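Local coordinates for protein pentafunctional AROM polypeptide (Schizosaccharomyces pombe, PDB 5SWV) that probably catalyses five central steps of the shikimate pathway, with this fragment carrying its 3-dehydroquinate dehydratase and shikimate dehydrogenase parts, at residues F255-P260 and G304-T309; S324-F329 and R348-D353; L277-T282 and T516-P521. All coordinates share one frame; numbering follows the deposited sequence.

How the contacts relate
The chain starts with a parallel-stranded barrel, the dehydroquinase part, and then enters the shikimate dehydrogenase part. Contact 1 comes first. It pairs strands 253-257 and 303-308, and closes a loop of 43 residues. Contact 2 follows in series, setting the start of helix 325-330 against the end of strand 345-350. Both reach the same mixed sheet, and their centres are about 15 Å apart. Contact 3 spans far more chain: 277-282 lies, in sequence, between the two strands of contact 1, and 516-521 lies near the C terminus. It therefore crosses contact 1 and encloses contact 2. It brings the closing helices back beside the mixed-sheet domain.

Contact 1: residues F255-P260 and G304-T309; sequences FLFGKP and GGANVT
F255 meets A306, and F257 meets A306 and V308, on one face of a pair of parallel neighbouring strands. The strands belong to the mixed sheet of the shikimate dehydrogenase substrate-binding domain. A306 touches both phenylalanines, F255 through its CB and F257 through its ring. A306 CB lies 3.9 Å from F255 CB and 3.5 Å from F257 CE2. The F257 ring meets this methyl obliquely, and V308 CG2 comes to the ring's edge, near its plane. Helix 295-298 packs on this face through V297, which touches both side chains. On the other face L256 and N307 cross obliquely. L256 has CG anti to the backbone N (chi1 177°), and its CD1 rests 3.6 Å from N307 CB. The amide of N307 turns to other partners, with OD1 bonded to Y283 OH and ND2 to N334 O. The backbone follows the parallel pattern. N307 gives its N-H to F255 O and takes the N-H of F257 on its own O, at 2.8 Å from F257 N. The bond at the start, F255 N to G305 O, is weak. At the far end T309 N bonds F257 O at 2.9 Å, and T309 CG2 lies 4.0 Å from G258 CA.

Contact 2: residues S324-F329 and R348-D353; sequences SDEARF and RGDNTD
S324 meets D350 through its hydroxyl. S324 is the N-cap of helix 325-330, and the same hydroxyl makes the capping bond. S324 OG donates to D350 OD1 at 2.6 Å and accepts from A327 N at 3.2 Å. The hydroxyl thus joins the first turn of the helix to the end of strand 345-350. D350 OD1 takes two donors from different directions. S324 OG comes from above the carboxylate plane, 76° out of it. N351 N comes on the anti side, much nearer the plane. D350 has CG anti to its backbone N (chi1 -155°), and the flat side of its carboxylate is turned to the serine. E326 OE1 is a like charge 4.4 Å from D350 OD1. It may raise the proton affinity of D350, while the two donors should lower it.

The backbone adds a second link. S324 N donates to G349 O at 3.0 Å, nearly along the C=O axis. A327 sits over this part of the strand, with CB 3.6 Å from G349 O. Its CA faces N351 CB. R348 reaches S324 from the other side. Its chain is extended from CG to NE, and one face of the guanidinium looks at S324, with NH2 3.6 Å from S324 CA. A salt bridge from R348 NH1 to E322 holds that group in place.

Further out, N351 ND2 bonds A332 O. The run GDNTD recurs in shikimate dehydrogenases, consistent with a place beside the substrate pocket. Its last residue, D353, at the start of helix 353-364, makes a salt bridge with K313. N351 OD1 caps the turn into this helix, accepting from D353 N at 3.1 Å.

Contact 3: residues L277-T282 and T516-P521; sequences LGLPHT and TGMTAP
L279 and M518 reach toward each other tip to tip. The CB of L279 points toward 516-521. From it CG lies anti to the carbonyl carbon (chi1 -68°) and 4.0 Å from M518 CE. Both methyls meet CE, and CD1 also meets T516. CD1 lies 3.6 Å from M518 CE and 3.9 Å from T516 CG2. CD2 touches the same M518 CE at 3.9 Å. The thioether bends at its last torsion (chi3 -52°), which sets CE against the leucine. The two loops each follow a helix, 266-277 and 500-516. In each the first residue to leave helical angles is a glycine of positive phi, G278 and G517. As in other shikimate dehydrogenases, the C-terminal helices return to the substrate-binding domain. N240 of helix 236-245 also touches both L279 and M518. T516 OG1 accepts from M518 N, an ST turn, and also bonds F512 O. This fixes the start of the loop that carries the methionine. Beside this pair, L277 sets CD1 against T519 and A520. F512 of helix 500-516 touches both L277 and A520. L277 CD1 is 3.6 Å from A520 CB and equally 3.6 Å from T519 O.

Contact 1: residues F255-P260 and G304-T309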
loop_
_atom_site.group_PDB
_atom_site.type_symbol
_atom_site.label_atom_id
_atom_site.label_comp_id
_atom_site.label_asym_id
_atom_site.label_seq_id
_atom_site.Cartn_x
_atom_site.Cartn_y
_atom_site.Cartn_z
ATOM N N PHE A 255 -0.137 -17.262 13.170
ATOM C CA PHE A 255 0.796 -17.747 14.173
ATOM C C PHE A 255 2.161 -17.056 14.114
ATOM O O PHE A 255 2.474 -16.365 13.165
ATOM C CB PHE A 255 0.965 -19.265 14.016
ATOM C CG PHE A 255 -0.292 -20.046 14.261
ATOM C CD1 PHE A 255 -0.644 -20.436 15.546
ATOM C CD2 PHE A 255 -1.135 -20.381 13.215
ATOM C CE1 PHE A 255 -1.819 -21.150 15.782
ATOM C CE2 PHE A 255 -2.311 -21.097 13.441
ATOM C CZ PHE A 255 -2.648 -21.485 14.725
ATOM N N LEU A 256 2.937 -17.232 15.177
ATOM C CA LEU A 256 4.341 -16.848 15.225
ATOM C C LEU A 256 5.133 -18.083 15.638
ATOM O O LEU A 256 4.840 -18.673 16.665
ATOM C CB LEU A 256 4.567 -15.733 16.242
ATOM C CG LEU A 256 6.019 -15.262 16.460
ATOM C CD1 LEU A 256 6.642 -14.736 15.169
ATOM C CD2 LEU A 256 6.104 -14.204 17.557
ATOM N N PHE A 257 6.112 -18.484 14.830
ATOM C CA PHE A 257 6.993 -19.580 15.169
ATOM C C PHE A 257 8.338 -19.025 15.599
ATOM O O PHE A 257 8.800 -18.015 15.057
ATOM C CB PHE A 257 7.204 -20.471 13.966
ATOM C CG PHE A 257 5.937 -20.997 13.345
ATOM C CD1 PHE A 257 4.880 -21.459 14.126
ATOM C CD2 PHE A 257 5.824 -21.088 11.957
ATOM C CE1 PHE A 257 3.736 -21.971 13.529
ATOM C CE2 PHE A 257 4.689 -21.606 11.360
ATOM C CZ PHE A 257 3.640 -22.041 12.143
ATOM N N GLY A 258 8.981 -19.711 16.541
ATOM C CA GLY A 258 10.296 -19.313 17.060
ATOM C C GLY A 258 10.444 -19.692 18.519
ATOM O O GLY A 258 9.560 -20.342 19.089
ATOM N N LYS A 259 11.556 -19.272 19.122
ATOM C CA LYS A 259 11.876 -19.600 20.513
ATOM C C LYS A 259 13.075 -18.783 21.007
ATOM O O LYS A 259 14.144 -18.861 20.415
ATOM C CB LYS A 259 12.206 -21.087 20.637
ATOM C CG LYS A 259 12.211 -21.614 22.064
ATOM C CD LYS A 259 12.757 -23.041 22.107
ATOM C CE LYS A 259 13.041 -23.533 23.521
ATOM N NZ LYS A 259 11.782 -23.982 24.169
ATOM N N PRO A 260 12.914 -17.994 22.086
ATOM C CA PRO A 260 11.703 -17.696 22.872
ATOM C C PRO A 260 10.798 -16.652 22.194
ATOM O O PRO A 260 11.293 -15.714 21.580
ATOM C CB PRO A 260 12.268 -17.149 24.187
ATOM C CG PRO A 260 13.575 -16.528 23.805
ATOM C CD PRO A 260 14.112 -17.332 22.650
ATOM N N GLY A 304 -4.039 -19.411 7.990
ATOM C CA GLY A 304 -3.997 -18.211 7.127
ATOM C C GLY A 304 -2.613 -17.655 6.832
ATOM O O GLY A 304 -2.457 -16.877 5.901
ATOM N N GLY A 305 -1.628 -18.043 7.643
ATOM C CA GLY A 305 -0.240 -17.640 7.488
ATOM C C GLY A 305 0.522 -17.694 8.805
ATOM O O GLY A 305 -0.072 -17.928 9.847
ATOM N N ALA A 306 1.836 -17.480 8.765
ATOM C CA ALA A 306 2.605 -17.329 10.001
ATOM C C ALA A 306 3.928 -16.585 9.836
ATOM O O ALA A 306 4.587 -16.689 8.806
ATOM C CB ALA A 306 2.846 -18.688 10.643
ATOM N N ASN A 307 4.278 -15.818 10.862
ATOM C CA ASN A 307 5.593 -15.220 10.983
ATOM C C ASN A 307 6.583 -16.231 11.577
ATOM O O ASN A 307 6.204 -17.142 12.329
ATOM C CB ASN A 307 5.557 -13.957 11.860
ATOM C CG ASN A 307 5.002 -12.742 11.133
ATOM O OD1 ASN A 307 4.038 -12.123 11.561
ATOM N ND2 ASN A 307 5.635 -12.381 10.045
ATOM N N VAL A 308 7.853 -16.056 11.226
ATOM C CA VAL A 308 8.945 -16.886 11.723
ATOM C C VAL A 308 10.035 -15.964 12.234
ATOM O O VAL A 308 10.468 -15.045 11.534
ATOM C CB VAL A 308 9.515 -17.798 10.620
ATOM C CG1 VAL A 308 10.451 -18.840 11.212
ATOM C CG2 VAL A 308 8.392 -18.495 9.868
ATOM N N THR A 309 10.456 -16.199 13.469
ATOM C CA THR A 309 11.590 -15.483 14.052
ATOM C C THR A 309 12.669 -16.501 14.431
ATOM O O THR A 309 12.599 -17.669 14.039
ATOM C CB THR A 309 11.139 -14.579 15.232
ATOM O OG1 THR A 309 12.220 -13.755 15.663
ATOM C CG2 THR A 309 10.617 -15.380 16.437
#

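Contact 2: residues S324-F329 and R348-D353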
loop_
_atom_site.group_PDB
_atom_site.type_symbol
_atom_site.label_atom_id
_atom_site.label_comp_id
_atom_site.label_asym_id
_atom_site.label_seq_id
_atom_site.Cartn_x
_atom_site.Cartn_y
_atom_site.Cartn_z
ATOM N N SER A 324 9.698 -15.738 -2.335
ATOM C CA SER A 324 9.738 -14.430 -2.981
ATOM C C SER A 324 11.183 -14.145 -3.331
ATOM O O SER A 324 12.094 -14.766 -2.784
ATOM C CB SER A 324 9.216 -13.336 -2.060
ATOM O OG SER A 324 10.186 -12.985 -1.093
ATOM N N ASP A 325 11.392 -13.188 -4.224
ATOM C CA ASP A 325 12.751 -12.817 -4.622
ATOM C C ASP A 325 13.599 -12.480 -3.396
ATOM O O ASP A 325 14.721 -12.954 -3.281
ATOM C CB ASP A 325 12.745 -11.634 -5.600
ATOM C CG ASP A 325 12.129 -11.973 -6.969
ATOM O OD1 ASP A 325 12.103 -13.157 -7.388
ATOM O OD2 ASP A 325 11.680 -11.019 -7.645
ATOM N N GLU A 326 13.041 -11.705 -2.466
ATOM C CA GLU A 326 13.814 -11.236 -1.321
ATOM C C GLU A 326 14.152 -12.397 -0.409
ATOM O O GLU A 326 15.264 -12.482 0.095
ATOM C CB GLU A 326 13.094 -10.139 -0.535
ATOM C CG GLU A 326 13.022 -8.789 -1.239
ATOM C CD GLU A 326 11.960 -8.693 -2.333
ATOM O OE1 GLU A 326 11.101 -9.611 -2.466
ATOM O OE2 GLU A 326 12.012 -7.695 -3.097
ATOM N N ALA A 327 13.207 -13.305 -0.217
ATOM C CA ALA A 327 13.444 -14.460 0.640
ATOM C C ALA A 327 14.554 -15.323 0.077
ATOM O O ALA A 327 15.400 -15.797 0.826
ATOM C CB ALA A 327 12.171 -15.286 0.850
ATOM N N ARG A 328 14.555 -15.507 -1.237
ATOM C CA ARG A 328 15.618 -16.259 -1.882
ATOM C C ARG A 328 16.928 -15.511 -1.785
ATOM O O ARG A 328 17.936 -16.077 -1.412
ATOM C CB ARG A 328 15.319 -16.527 -3.340
ATOM C CG ARG A 328 16.271 -17.558 -3.944
ATOM C CD ARG A 328 16.143 -17.632 -5.457
ATOM N NE ARG A 328 14.749 -17.409 -5.849
ATOM C CZ ARG A 328 13.754 -18.289 -5.695
ATOM N NH1 ARG A 328 13.974 -19.512 -5.184
ATOM N NH2 ARG A 328 12.520 -17.937 -6.069
ATOM N N PHE A 329 16.908 -14.232 -2.105
ATOM C CA PHE A 329 18.123 -13.479 -2.134
ATOM C C PHE A 329 18.773 -13.441 -0.757
ATOM O O PHE A 329 19.952 -13.689 -0.661
ATOM C CB PHE A 329 17.860 -12.081 -2.659
ATOM C CG PHE A 329 19.086 -11.253 -2.744
ATOM C CD1 PHE A 329 20.045 -11.530 -3.696
ATOM C CD2 PHE A 329 19.289 -10.196 -1.861
ATOM C CE1 PHE A 329 21.199 -10.752 -3.779
ATOM C CE2 PHE A 329 20.420 -9.415 -1.932
ATOM C CZ PHE A 329 21.384 -9.697 -2.888
ATOM N N ARG A 348 4.252 -20.297 0.413
ATOM C CA ARG A 348 5.163 -19.296 -0.103
ATOM C C ARG A 348 5.867 -18.630 1.068
ATOM O O ARG A 348 5.214 -18.104 1.951
ATOM C CB ARG A 348 4.376 -18.273 -0.910
ATOM C CG ARG A 348 5.223 -17.231 -1.616
ATOM C CD ARG A 348 4.339 -16.165 -2.237
ATOM N NE ARG A 348 5.122 -15.077 -2.813
ATOM C CZ ARG A 348 5.790 -15.142 -3.962
ATOM N NH1 ARG A 348 5.799 -16.259 -4.689
ATOM N NH2 ARG A 348 6.474 -14.076 -4.388
ATOM N N GLY A 349 7.192 -18.671 1.082
ATOM C CA GLY A 349 7.978 -17.938 2.062
ATOM C C GLY A 349 8.321 -16.567 1.517
ATOM O O GLY A 349 8.775 -16.456 0.386
ATOM N N ASP A 350 8.077 -15.525 2.301
ATOM C CA ASP A 350 8.560 -14.196 1.990
ATOM C C ASP A 350 9.333 -13.696 3.202
ATOM O O ASP A 350 9.398 -14.359 4.243
ATOM C CB ASP A 350 7.389 -13.258 1.639
ATOM C CG ASP A 350 7.802 -12.062 0.730
ATOM O OD1 ASP A 350 8.979 -11.627 0.753
ATOM O OD2 ASP A 350 6.944 -11.543 -0.011
ATOM N N ASN A 351 9.933 -12.523 3.038
ATOM C CA ASN A 351 10.774 -11.909 4.029
ATOM C C ASN A 351 10.487 -10.425 4.028
ATOM O O ASN A 351 10.849 -9.722 3.082
ATOM C CB ASN A 351 12.228 -12.171 3.648
ATOM C CG ASN A 351 13.183 -11.870 4.766
ATOM O OD1 ASN A 351 13.177 -10.787 5.342
ATOM N ND2 ASN A 351 14.007 -12.838 5.085
ATOM N N THR A 352 9.818 -9.950 5.070
ATOM C CA THR A 352 9.513 -8.527 5.214
ATOM C C THR A 352 10.488 -7.762 6.096
ATOM O O THR A 352 10.277 -6.578 6.328
ATOM C CB THR A 352 8.123 -8.323 5.817
ATOM O OG1 THR A 352 8.068 -9.004 7.062
ATOM C CG2 THR A 352 7.056 -8.849 4.903
ATOM N N ASP A 353 11.555 -8.396 6.580
ATOM C CA ASP A 353 12.515 -7.686 7.440
ATOM C C ASP A 353 13.000 -6.374 6.801
ATOM O O ASP A 353 12.973 -5.322 7.434
ATOM C CB ASP A 353 13.693 -8.592 7.837
ATOM C CG ASP A 353 13.296 -9.687 8.872
ATOM O OD1 ASP A 353 12.288 -9.517 9.617
ATOM O OD2 ASP A 353 14.002 -10.721 8.943
#

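Contact 3: residues L277-T282 and T516-P521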
loop_
_atom_site.group_PDB
_atom_site.type_symbol
_atom_site.label_atom_id
_atom_site.label_comp_id
_atom_site.label_asym_id
_atom_site.label_seq_id
_atom_site.Cartn_x
_atom_site.Cartn_y
_atom_site.Cartn_z
ATOM N N LEU A 277 -9.825 -3.297 11.016
ATOM C CA LEU A 277 -10.278 -3.591 9.655
ATOM C C LEU A 277 -11.509 -4.486 9.554
ATOM O O LEU A 277 -11.942 -4.812 8.436
ATOM C CB LEU A 277 -9.117 -4.202 8.874
ATOM C CG LEU A 277 -8.231 -3.082 8.342
ATOM C CD1 LEU A 277 -6.793 -3.306 8.713
ATOM C CD2 LEU A 277 -8.425 -2.951 6.843
ATOM N N GLY A 278 -12.089 -4.851 10.701
ATOM C CA GLY A 278 -13.340 -5.599 10.733
ATOM C C GLY A 278 -13.165 -7.056 10.368
ATOM O O GLY A 278 -14.094 -7.675 9.844
ATOM N N LEU A 279 -11.985 -7.604 10.660
ATOM C CA LEU A 279 -11.653 -8.975 10.318
ATOM C C LEU A 279 -11.801 -9.899 11.534
ATOM O O LEU A 279 -11.606 -9.468 12.662
ATOM C CB LEU A 279 -10.218 -9.046 9.763
ATOM C CG LEU A 279 -9.956 -8.399 8.397
ATOM C CD1 LEU A 279 -8.513 -8.653 7.995
ATOM C CD2 LEU A 279 -10.884 -8.944 7.318
ATOM N N PRO A 280 -12.107 -11.187 11.309
ATOM C CA PRO A 280 -12.425 -12.101 12.404
ATOM C C PRO A 280 -11.283 -13.025 12.785
ATOM O O PRO A 280 -11.535 -14.089 13.331
ATOM C CB PRO A 280 -13.528 -12.951 11.780
ATOM C CG PRO A 280 -13.045 -13.130 10.367
ATOM C CD PRO A 280 -12.250 -11.879 10.009
ATOM N N HIS A 281 -10.042 -12.652 12.498
ATOM C CA HIS A 281 -8.932 -13.600 12.575
ATOM C C HIS A 281 -8.382 -13.651 14.003
ATOM O O HIS A 281 -8.749 -12.833 14.847
ATOM C CB HIS A 281 -7.835 -13.224 11.562
ATOM C CG HIS A 281 -8.304 -13.109 10.131
ATOM N ND1 HIS A 281 -9.120 -14.039 9.523
ATOM C CD2 HIS A 281 -8.033 -12.181 9.180
ATOM C CE1 HIS A 281 -9.344 -13.689 8.270
ATOM N NE2 HIS A 281 -8.694 -12.563 8.034
ATOM N N THR A 282 -7.530 -14.633 14.270
ATOM C CA THR A 282 -6.739 -14.659 15.505
ATOM C C THR A 282 -5.262 -14.790 15.170
ATOM O O THR A 282 -4.927 -15.320 14.113
ATOM C CB THR A 282 -7.144 -15.828 16.408
ATOM O OG1 THR A 282 -7.089 -17.050 15.664
ATOM C CG2 THR A 282 -8.547 -15.624 16.930
ATOM N N THR A 516 -3.674 -10.505 4.031
ATOM C CA THR A 516 -5.093 -10.097 3.936
ATOM C C THR A 516 -5.421 -9.302 2.675
ATOM O O THR A 516 -6.586 -9.045 2.385
ATOM C CB THR A 516 -5.493 -9.222 5.140
ATOM O OG1 THR A 516 -4.831 -7.948 5.072
ATOM C CG2 THR A 516 -5.127 -9.906 6.433
ATOM N N GLY A 517 -4.401 -8.889 1.934
ATOM C CA GLY A 517 -4.594 -8.004 0.777
ATOM C C GLY A 517 -4.833 -6.538 1.119
ATOM O O GLY A 517 -5.100 -5.748 0.221
ATOM N N MET A 518 -4.688 -6.169 2.400
ATOM C CA MET A 518 -5.077 -4.843 2.896
ATOM C C MET A 518 -4.015 -4.246 3.794
ATOM O O MET A 518 -3.407 -4.956 4.581
ATOM C CB MET A 518 -6.381 -4.966 3.686
ATOM C CG MET A 518 -7.545 -5.460 2.823
ATOM S SD MET A 518 -9.121 -5.699 3.657
ATOM C CE MET A 518 -8.580 -6.735 4.993
ATOM N N THR A 519 -3.804 -2.937 3.679
ATOM C CA THR A 519 -2.928 -2.242 4.611
ATOM C C THR A 519 -3.684 -1.976 5.888
ATOM O O THR A 519 -4.902 -2.070 5.917
ATOM C CB THR A 519 -2.436 -0.889 4.094
ATOM O OG1 THR A 519 -3.557 -0.022 3.946
ATOM C CG2 THR A 519 -1.672 -1.028 2.764
ATOM N N ALA A 520 -2.945 -1.642 6.938
ATOM C CA ALA A 520 -3.506 -1.253 8.226
ATOM C C ALA A 520 -2.793 0.021 8.709
ATOM O O ALA A 520 -1.634 0.216 8.378
ATOM C CB ALA A 520 -3.316 -2.385 9.215
ATOM N N PRO A 521 -3.458 0.872 9.518
ATOM C CA PRO A 521 -2.859 2.162 9.882
ATOM C C PRO A 521 -1.735 2.029 10.906
ATOM O O PRO A 521 -1.917 1.362 11.931
ATOM C CB PRO A 521 -4.030 2.930 10.496
ATOM C CG PRO A 521 -4.972 1.884 11.005
ATOM C CD PRO A 521 -4.606 0.560 10.388
#